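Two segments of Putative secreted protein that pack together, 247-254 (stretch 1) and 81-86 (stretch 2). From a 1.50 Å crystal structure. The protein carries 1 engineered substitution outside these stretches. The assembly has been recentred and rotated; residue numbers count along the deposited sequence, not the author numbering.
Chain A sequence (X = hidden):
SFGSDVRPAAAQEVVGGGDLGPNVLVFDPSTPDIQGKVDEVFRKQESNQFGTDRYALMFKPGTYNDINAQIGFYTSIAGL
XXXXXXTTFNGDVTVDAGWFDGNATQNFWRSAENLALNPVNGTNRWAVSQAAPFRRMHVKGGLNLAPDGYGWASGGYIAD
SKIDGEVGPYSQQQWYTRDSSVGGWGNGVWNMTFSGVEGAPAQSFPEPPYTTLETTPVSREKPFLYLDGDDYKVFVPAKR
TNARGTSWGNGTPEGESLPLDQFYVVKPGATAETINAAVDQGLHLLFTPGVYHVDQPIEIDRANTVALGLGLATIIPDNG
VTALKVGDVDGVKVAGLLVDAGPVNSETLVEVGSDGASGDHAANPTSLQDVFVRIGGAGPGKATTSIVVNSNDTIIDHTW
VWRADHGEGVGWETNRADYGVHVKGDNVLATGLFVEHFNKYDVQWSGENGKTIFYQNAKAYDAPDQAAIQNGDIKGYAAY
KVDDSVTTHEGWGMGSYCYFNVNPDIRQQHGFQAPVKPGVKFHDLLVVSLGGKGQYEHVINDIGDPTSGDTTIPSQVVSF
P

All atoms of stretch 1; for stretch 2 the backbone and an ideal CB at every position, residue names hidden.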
# COMPACT_ATOMS: atom_id res chain seq x y z
N SER A 247 18.31 4.60 -2.08
CA SER A 247 19.24 3.61 -1.55
C SER A 247 20.33 3.25 -2.56
O SER A 247 21.39 2.73 -2.18
CB SER A 247 18.48 2.34 -1.16
OG SER A 247 17.98 1.68 -2.32
N TRP A 248 20.06 3.54 -3.83
CA TRP A 248 20.89 3.06 -4.95
C TRP A 248 21.62 4.18 -5.68
O TRP A 248 22.42 3.92 -6.59
CB TRP A 248 20.01 2.29 -5.94
CG TRP A 248 18.77 3.07 -6.34
CD1 TRP A 248 17.54 3.02 -5.73
CD2 TRP A 248 18.65 4.02 -7.41
NE1 TRP A 248 16.67 3.88 -6.36
CE2 TRP A 248 17.32 4.50 -7.39
CE3 TRP A 248 19.53 4.51 -8.38
CZ2 TRP A 248 16.86 5.45 -8.31
CZ3 TRP A 248 19.07 5.45 -9.29
CH2 TRP A 248 17.75 5.90 -9.25
N GLY A 249 21.36 5.42 -5.29
CA GLY A 249 21.99 6.57 -5.94
C GLY A 249 23.51 6.59 -5.93
O GLY A 249 24.14 7.12 -6.85
N ASN A 250 24.11 6.01 -4.89
CA ASN A 250 25.56 6.02 -4.74
C ASN A 250 26.19 4.65 -4.99
O ASN A 250 27.13 4.25 -4.31
CB ASN A 250 25.95 6.51 -3.34
CG ASN A 250 25.55 7.95 -3.10
OD1 ASN A 250 25.65 8.79 -3.99
ND2 ASN A 250 25.09 8.24 -1.89
N GLY A 251 25.66 3.94 -5.98
CA GLY A 251 26.22 2.66 -6.37
C GLY A 251 25.75 1.49 -5.53
O GLY A 251 24.61 1.48 -5.07
N THR A 252 26.65 0.53 -5.34
CA THR A 252 26.35 -0.77 -4.72
C THR A 252 25.43 -0.69 -3.50
O THR A 252 25.85 -0.32 -2.41
CB THR A 252 27.65 -1.48 -4.28
OG1 THR A 252 28.08 -0.99 -3.01
CG2 THR A 252 28.76 -1.25 -5.31
N PRO A 253 24.15 -1.05 -3.70
CA PRO A 253 23.19 -1.02 -2.59
C PRO A 253 23.53 -2.05 -1.51
O PRO A 253 23.92 -3.18 -1.82
CB PRO A 253 21.86 -1.34 -3.27
CG PRO A 253 22.24 -2.09 -4.50
CD PRO A 253 23.54 -1.51 -4.95
N GLU A 254 23.39 -1.66 -0.25
CA GLU A 254 23.65 -2.54 0.88
C GLU A 254 22.55 -3.60 1.03
O GLU A 254 21.37 -3.26 1.07
CB GLU A 254 23.77 -1.71 2.16
CG GLU A 254 24.22 -2.48 3.38
CD GLU A 254 24.66 -1.55 4.50
OE1 GLU A 254 24.86 -0.34 4.23
OE2 GLU A 254 24.82 -2.03 5.65
N UNK A 81 17.45 -5.79 -13.28
CA UNK A 81 18.81 -5.41 -12.95
C UNK A 81 18.98 -5.25 -11.45
O UNK A 81 18.01 -5.19 -10.70
CB UNK A 81 19.19 -4.11 -13.67
N UNK A 82 20.23 -5.17 -11.00
CA UNK A 82 20.50 -4.88 -9.61
C UNK A 82 20.14 -3.43 -9.32
O UNK A 82 19.72 -3.09 -8.21
CB UNK A 82 21.96 -5.16 -9.27
N UNK A 83 20.29 -2.58 -10.33
CA UNK A 83 20.01 -1.16 -10.22
C UNK A 83 18.98 -0.71 -11.27
O UNK A 83 18.89 -1.32 -12.34
CB UNK A 83 21.31 -0.36 -10.37
N UNK A 84 18.20 0.33 -10.97
CA UNK A 84 17.13 0.74 -11.90
C UNK A 84 17.64 1.09 -13.31
O UNK A 84 17.01 0.74 -14.30
CB UNK A 84 16.39 1.95 -11.32
N UNK A 85 18.78 1.77 -13.40
CA UNK A 85 19.28 2.20 -14.71
C UNK A 85 19.82 1.03 -15.53
O UNK A 85 20.17 1.20 -16.69
CB UNK A 85 20.37 3.25 -14.53
N UNK A 86 19.88 -0.17 -14.94
CA UNK A 86 20.27 -1.36 -15.70
C UNK A 86 19.19 -1.75 -16.71
O UNK A 86 19.48 -2.45 -17.68
CB UNK A 86 20.55 -2.53 -14.75

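Stretch 1 meets its partner chiefly through Trp-248, which opens a type I beta turn running to Gly-251, and through the ring of Pro-253. The turn is closed by a weak hydrogen bond from Gly-251 N to Trp-248 O (3.3 Å), and no hydrogen bond links the two stretches, so they meet by packing alone, apolar in part.

Position 81 lies out of reach of stretch 1. An ideal CB there would find nothing of stretch 1 within 5.5 Å, so this interface hardly constrains the choice. The deposited residue is Gly-81, which makes no contact across the stretches.

At position 82 the CA-to-CB bond points sideways, and the ideal CB is too far from stretch 1 to touch it. A side chain of some length could nevertheless extend to the ring of Pro-253, whose carbons offer an apolar surface; leucine, methionine or a long side chain with an aliphatic stem would all serve. The residue is Leu-82. With chi1 t and chi2 p, the end of its side chain comes nearer than its CB, and Leu-82 CG lies 4.4 Å from Pro-253 CG, a loose apolar contact.

Position 83 is the closest in backbone register, its CA 6.8 Å from the CA of Trp-248. CA-to-CB again runs sideways, with the ideal CB 5.3 Å from Trp-248 CB. Beyond it is a space bordered by Trp-248 CB, Pro-253 CD and the carbonyl of Gly-251, a mixed surface that would accept a medium-sized side chain, either polar or aliphatic. Asn-83 occupies it, with chi1 m. Its ND2 packs 3.6 Å from Trp-248 CB and 3.8 Å from Pro-253 CD; at 4.3 Å from Gly-251 O, the same ND2 is near the carbonyl without hydrogen bonding to it.

Position 84 points toward the indole, its ideal CB 4.6 Å from Trp-248 CZ2. A phi of -59° permits proline, and the flat aromatic surface would suit a compact aliphatic group, so valine or leucine could also be considered. Pro-84 is found, its ring in the C-gamma exo pucker. Its CG sits 3.7 Å from the centroid of the six-membered ring of Trp-248 and 15° off the ring normal, a CH-pi contact over the face; Pro-84 CG is also 3.6 Å from Trp-248 CE2.

Position 85 directs its CB sideways, and the ideal CB touches nothing, although the far end of the indole is within range of a longer group. Several polar or aliphatic residues would fit. Asp-85, chi1 m, brings OD2 to 3.8 Å from Trp-248 CZ3, while its OD1 is hydrogen-bonded elsewhere in the structure.

Position 86 is out of reach, so stretch 1 sets no preference, but the amide N of Asn-83 lies nearby and a short acceptor such as Asp, Asn or Ser would suit. Asp-86 fills this role: Asn-83 N donates to Asp-86 OD2 (3.0 Å), and Asp-86 N donates to Asn-83 O (3.0 Å), closing the local turn.

Stretch 2 (81-86) GLNPDD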
# COMPACT_ATOMS: atom_id res chain seq x y z
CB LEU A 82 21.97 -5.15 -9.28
CG LEU A 82 22.38 -4.99 -7.82
CD1 LEU A 82 21.58 -5.93 -6.92
CD2 LEU A 82 23.86 -5.24 -7.68
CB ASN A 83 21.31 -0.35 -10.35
CG ASN A 83 22.23 -0.55 -9.16
OD1 ASN A 83 23.33 -1.11 -9.29
ND2 ASN A 83 21.80 -0.10 -7.99
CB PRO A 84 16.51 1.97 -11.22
CG PRO A 84 16.87 1.83 -9.78
CD PRO A 84 18.20 1.14 -9.73
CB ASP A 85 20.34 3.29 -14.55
CG ASP A 85 19.75 4.61 -14.08
OD1 ASP A 85 18.95 5.21 -14.83
OD2 ASP A 85 20.07 5.03 -12.95
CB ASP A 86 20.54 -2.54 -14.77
CG ASP A 86 21.73 -2.32 -13.87
OD1 ASP A 86 22.57 -1.45 -14.18
OD2 ASP A 86 21.83 -3.04 -12.85
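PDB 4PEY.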